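Local atomic coordinates of Esterase/lipase (Uncultured bacterium, PDB entry 3K6K), a protein that probably hydrolyses carboxylic ester bonds as an esterase/lipase of the alpha/beta hydrolase fold, related to hormone-sensitive lipase. Residues Lys274-Gln284 with Ala292-Ile300. Residues are numbered along the deposited sequence; the frame is centred on the assembly and turned at random.
Sequences KIWPDMPHVFQ and AADISIKEI
Trp276 of strand 271-276, the outermost of this chain, whose sheet runs on into the second subunit, lays its indole against the first turns of helix 291-305. Ser296 CB sits off-centre over one face of the Trp276 six-membered ring in a CH-pi contact, 4.0 Å from its centroid. Ile295 CG2 meets the ring edge, 4.0 Å from Trp276 CH2, and Ala292 CB lies 3.9 Å from Trp276 CE3. Met279 SD, brought round by the type II turn Trp276-Met279, comes within 3.8 Å of Ala292 CB. Phe283 CZ lies against the same indole face as Ser296 CB. With CG held between its backbone N and carbonyl carbon (chi1 68°), Phe283 points its edge at the helix, Phe283 CE1 3.1 Å from Ala292 O, while Met279 CG and Gln284 CD cover its two faces. An alanine in place of Trp276 would probably open a gap between strand and helix, costing Ser296 CB its CH-pi contact, Ala292 CB and Ile295 CG2 their ring, and Lys274 CE the face it lies on. Farther out, Ser296 OG is hydrogen-bonded to His246 ND1 of strand 243-248; Gln284, bent at chi2 (74°), adds a weak second bond, Gln284 NE2 to Ser296 OG at 3.3 Å. At the polar edge the extended Lys274 passes CE over the other indole face, and its NZ forms a salt bridge close to both carboxylate oxygens, 2.6 Å from Glu299 OE2 on its syn lone pair and 2.9 Å from Glu299 OE1. The intervening loop carries His281, hydrogen-bonded to Glu251 and touching Ser157, consistent with a Ser-His-acid triad as in alpha/beta hydrolases, here probably with Glu251 as the acid. Aromatic and methyl packing, sealed at its edge by a short ion pair, thus makes a buried strand-helix contact that this loop leaves and rejoins.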
loop_
_atom_site.group_PDB
_atom_site.type_symbol
_atom_site.label_atom_id
_atom_site.label_comp_id
_atom_site.label_asym_id
_atom_site.label_seq_id
_atom_site.Cartn_x
_atom_site.Cartn_y
_atom_site.Cartn_z
ATOM N N LYS A 274 0.757 -0.916 4.006
ATOM C CA LYS A 274 2.012 -0.428 4.499
ATOM C C LYS A 274 3.028 -1.582 4.633
ATOM O O LYS A 274 2.728 -2.655 5.138
ATOM C CB LYS A 274 1.811 0.290 5.838
ATOM C CG LYS A 274 3.004 1.109 6.307
ATOM C CD LYS A 274 2.570 1.907 7.536
ATOM C CE LYS A 274 3.667 2.804 8.129
ATOM N NZ LYS A 274 2.918 3.661 9.109
ATOM N N ILE A 275 4.255 -1.322 4.200
ATOM C CA ILE A 275 5.312 -2.289 4.318
ATOM C C ILE A 275 6.351 -1.782 5.286
ATOM O O ILE A 275 6.847 -0.653 5.102
ATOM C CB ILE A 275 5.972 -2.493 2.982
ATOM C CG1 ILE A 275 4.942 -3.042 1.971
ATOM C CG2 ILE A 275 7.116 -3.457 3.158
ATOM C CD1 ILE A 275 5.508 -3.071 0.555
ATOM N N TRP A 276 6.739 -2.615 6.247
ATOM C CA TRP A 276 7.556 -2.161 7.359
ATOM C C TRP A 276 9.010 -2.620 7.308
ATOM O O TRP A 276 9.294 -3.802 7.442
ATOM C CB TRP A 276 6.937 -2.521 8.723
ATOM C CG TRP A 276 5.547 -1.948 8.955
ATOM C CD1 TRP A 276 4.388 -2.359 8.357
ATOM C CD2 TRP A 276 5.154 -0.930 9.931
ATOM N NE1 TRP A 276 3.313 -1.610 8.839
ATOM C CE2 TRP A 276 3.752 -0.759 9.816
ATOM C CE3 TRP A 276 5.857 -0.149 10.867
ATOM C CZ2 TRP A 276 3.059 0.153 10.567
ATOM C CZ3 TRP A 276 5.161 0.749 11.613
ATOM C CH2 TRP A 276 3.760 0.894 11.469
ATOM N N PRO A 277 9.940 -1.646 7.182
ATOM C CA PRO A 277 11.389 -1.870 7.079
ATOM C C PRO A 277 11.943 -2.811 8.185
ATOM O O PRO A 277 11.666 -2.631 9.387
ATOM C CB PRO A 277 11.995 -0.452 7.234
ATOM C CG PRO A 277 10.867 0.515 7.155
ATOM C CD PRO A 277 9.564 -0.223 7.147
ATOM N N ASP A 278 12.753 -3.787 7.790
ATOM C CA ASP A 278 13.398 -4.681 8.796
ATOM C C ASP A 278 12.413 -5.474 9.711
ATOM O O ASP A 278 12.833 -5.985 10.775
ATOM C CB ASP A 278 14.342 -3.872 9.725
ATOM C CG ASP A 278 15.469 -3.162 8.972
ATOM O OD1 ASP A 278 16.054 -3.736 8.036
ATOM O OD2 ASP A 278 15.802 -2.023 9.372
ATOM N N MET A 279 11.131 -5.551 9.357
ATOM C CA MET A 279 10.173 -6.358 10.160
ATOM C C MET A 279 9.948 -7.749 9.571
ATOM O O MET A 279 9.846 -7.903 8.353
ATOM C CB MET A 279 8.827 -5.639 10.348
ATOM C CG MET A 279 8.963 -4.379 11.250
ATOM S SD MET A 279 9.477 -4.959 12.898
ATOM C CE MET A 279 11.180 -4.398 12.721
ATOM N N PRO A 280 9.908 -8.766 10.417
ATOM C CA PRO A 280 9.691 -10.132 9.896
ATOM C C PRO A 280 8.208 -10.434 9.843
ATOM O O PRO A 280 7.381 -9.570 10.173
ATOM C CB PRO A 280 10.342 -11.008 10.978
ATOM C CG PRO A 280 9.967 -10.216 12.305
ATOM C CD PRO A 280 10.291 -8.784 11.851
ATOM N N HIS A 281 7.891 -11.660 9.453
ATOM C CA HIS A 281 6.540 -12.134 9.322
ATOM C C HIS A 281 5.741 -11.850 10.578
ATOM O O HIS A 281 6.214 -12.142 11.673
ATOM C CB HIS A 281 6.622 -13.629 9.124
ATOM C CG HIS A 281 5.401 -14.223 8.512
ATOM N ND1 HIS A 281 4.755 -13.649 7.439
ATOM C CD2 HIS A 281 4.708 -15.350 8.820
ATOM C CE1 HIS A 281 3.721 -14.400 7.111
ATOM N NE2 HIS A 281 3.669 -15.435 7.927
ATOM N N VAL A 282 4.526 -11.337 10.415
ATOM C CA VAL A 282 3.621 -10.982 11.509
ATOM C C VAL A 282 4.361 -10.329 12.711
ATOM O O VAL A 282 4.232 -10.733 13.857
ATOM C CB VAL A 282 2.686 -12.157 11.976
ATOM C CG1 VAL A 282 1.574 -11.571 12.838
ATOM C CG2 VAL A 282 2.026 -12.958 10.766
ATOM N N PHE A 283 5.086 -9.264 12.439
ATOM C CA PHE A 283 5.927 -8.649 13.449
ATOM C C PHE A 283 5.172 -8.091 14.625
ATOM O O PHE A 283 5.808 -7.848 15.677
ATOM C CB PHE A 283 6.801 -7.553 12.824
ATOM C CG PHE A 283 6.030 -6.319 12.343
ATOM C CD1 PHE A 283 5.911 -5.205 13.163
ATOM C CD2 PHE A 283 5.502 -6.264 11.068
ATOM C CE1 PHE A 283 5.230 -4.084 12.724
ATOM C CE2 PHE A 283 4.857 -5.154 10.604
ATOM C CZ PHE A 283 4.684 -4.067 11.440
ATOM N N GLN A 284 3.852 -7.892 14.458
ATOM C CA GLN A 284 3.021 -7.329 15.489
ATOM C C GLN A 284 2.989 -8.261 16.726
ATOM O O GLN A 284 2.447 -7.867 17.762
ATOM C CB GLN A 284 1.563 -6.989 14.978
ATOM C CG GLN A 284 1.433 -6.035 13.742
ATOM C CD GLN A 284 1.825 -6.725 12.383
ATOM O OE1 GLN A 284 2.269 -7.901 12.356
ATOM N NE2 GLN A 284 1.658 -5.998 11.283
ATOM N N ALA A 292 8.454 -1.118 16.177
ATOM C CA ALA A 292 7.483 -1.075 15.042
ATOM C C ALA A 292 6.190 -1.889 15.193
ATOM O O ALA A 292 5.159 -1.620 14.545
ATOM C CB ALA A 292 8.197 -1.446 13.690
ATOM N N ALA A 293 6.240 -2.907 16.034
ATOM C CA ALA A 293 5.046 -3.675 16.352
ATOM C C ALA A 293 4.039 -2.877 17.147
ATOM O O ALA A 293 2.856 -2.943 16.851
ATOM C CB ALA A 293 5.399 -5.007 17.055
ATOM N N ASP A 294 4.481 -2.147 18.169
ATOM C CA ASP A 294 3.535 -1.296 18.905
ATOM C C ASP A 294 2.948 -0.262 17.985
ATOM O O ASP A 294 1.779 -0.028 18.094
ATOM C CB ASP A 294 4.134 -0.542 20.109
ATOM C CG ASP A 294 5.057 -1.392 20.946
ATOM O OD1 ASP A 294 6.081 -0.777 21.411
ATOM O OD2 ASP A 294 4.767 -2.639 21.127
ATOM N N ILE A 295 3.755 0.322 17.087
ATOM C CA ILE A 295 3.290 1.356 16.166
ATOM C C ILE A 295 2.275 0.781 15.163
ATOM O O ILE A 295 1.272 1.421 14.841
ATOM C CB ILE A 295 4.464 2.034 15.388
ATOM C CG1 ILE A 295 5.601 2.458 16.313
ATOM C CG2 ILE A 295 4.015 3.314 14.613
ATOM C CD1 ILE A 295 6.909 3.005 15.474
ATOM N N SER A 296 2.547 -0.407 14.619
ATOM C CA SER A 296 1.630 -0.973 13.643
ATOM C C SER A 296 0.223 -1.258 14.283
ATOM O O SER A 296 -0.830 -0.976 13.712
ATOM C CB SER A 296 2.212 -2.246 13.081
ATOM O OG SER A 296 1.162 -2.959 12.496
ATOM N N ILE A 297 0.245 -1.853 15.463
ATOM C CA ILE A 297 -0.932 -2.047 16.254
ATOM C C ILE A 297 -1.685 -0.725 16.483
ATOM O O ILE A 297 -2.914 -0.655 16.355
ATOM C CB ILE A 297 -0.547 -2.870 17.516
ATOM C CG1 ILE A 297 -0.337 -4.379 17.062
ATOM C CG2 ILE A 297 -1.625 -2.863 18.524
ATOM C CD1 ILE A 297 0.462 -5.224 18.057
ATOM N N LYS A 298 -0.951 0.335 16.767
ATOM C CA LYS A 298 -1.552 1.603 17.060
ATOM C C LYS A 298 -2.301 2.068 15.820
ATOM O O LYS A 298 -3.479 2.427 15.922
ATOM C CB LYS A 298 -0.478 2.619 17.465
ATOM C CG LYS A 298 -1.000 3.826 18.305
ATOM C CD LYS A 298 -1.037 3.537 19.874
ATOM C CE LYS A 298 0.273 3.870 20.637
ATOM N NZ LYS A 298 1.350 2.812 20.563
ATOM N N GLU A 299 -1.636 2.016 14.662
ATOM C CA GLU A 299 -2.240 2.443 13.415
ATOM C C GLU A 299 -3.445 1.598 12.979
ATOM O O GLU A 299 -4.449 2.169 12.497
ATOM C CB GLU A 299 -1.209 2.496 12.291
ATOM C CG GLU A 299 -0.171 3.519 12.534
ATOM C CD GLU A 299 0.885 3.595 11.452
ATOM O OE1 GLU A 299 1.786 4.440 11.643
ATOM O OE2 GLU A 299 0.821 2.848 10.435
ATOM N N ILE A 300 -3.329 0.268 13.146
ATOM C CA ILE A 300 -4.384 -0.665 12.799
ATOM C C ILE A 300 -5.620 -0.330 13.583
ATOM O O ILE A 300 -6.736 -0.366 13.040
ATOM C CB ILE A 300 -4.024 -2.125 13.111
ATOM C CG1 ILE A 300 -3.041 -2.725 12.079
ATOM C CG2 ILE A 300 -5.293 -2.997 13.128
ATOM C CD1 ILE A 300 -2.225 -3.839 12.668
#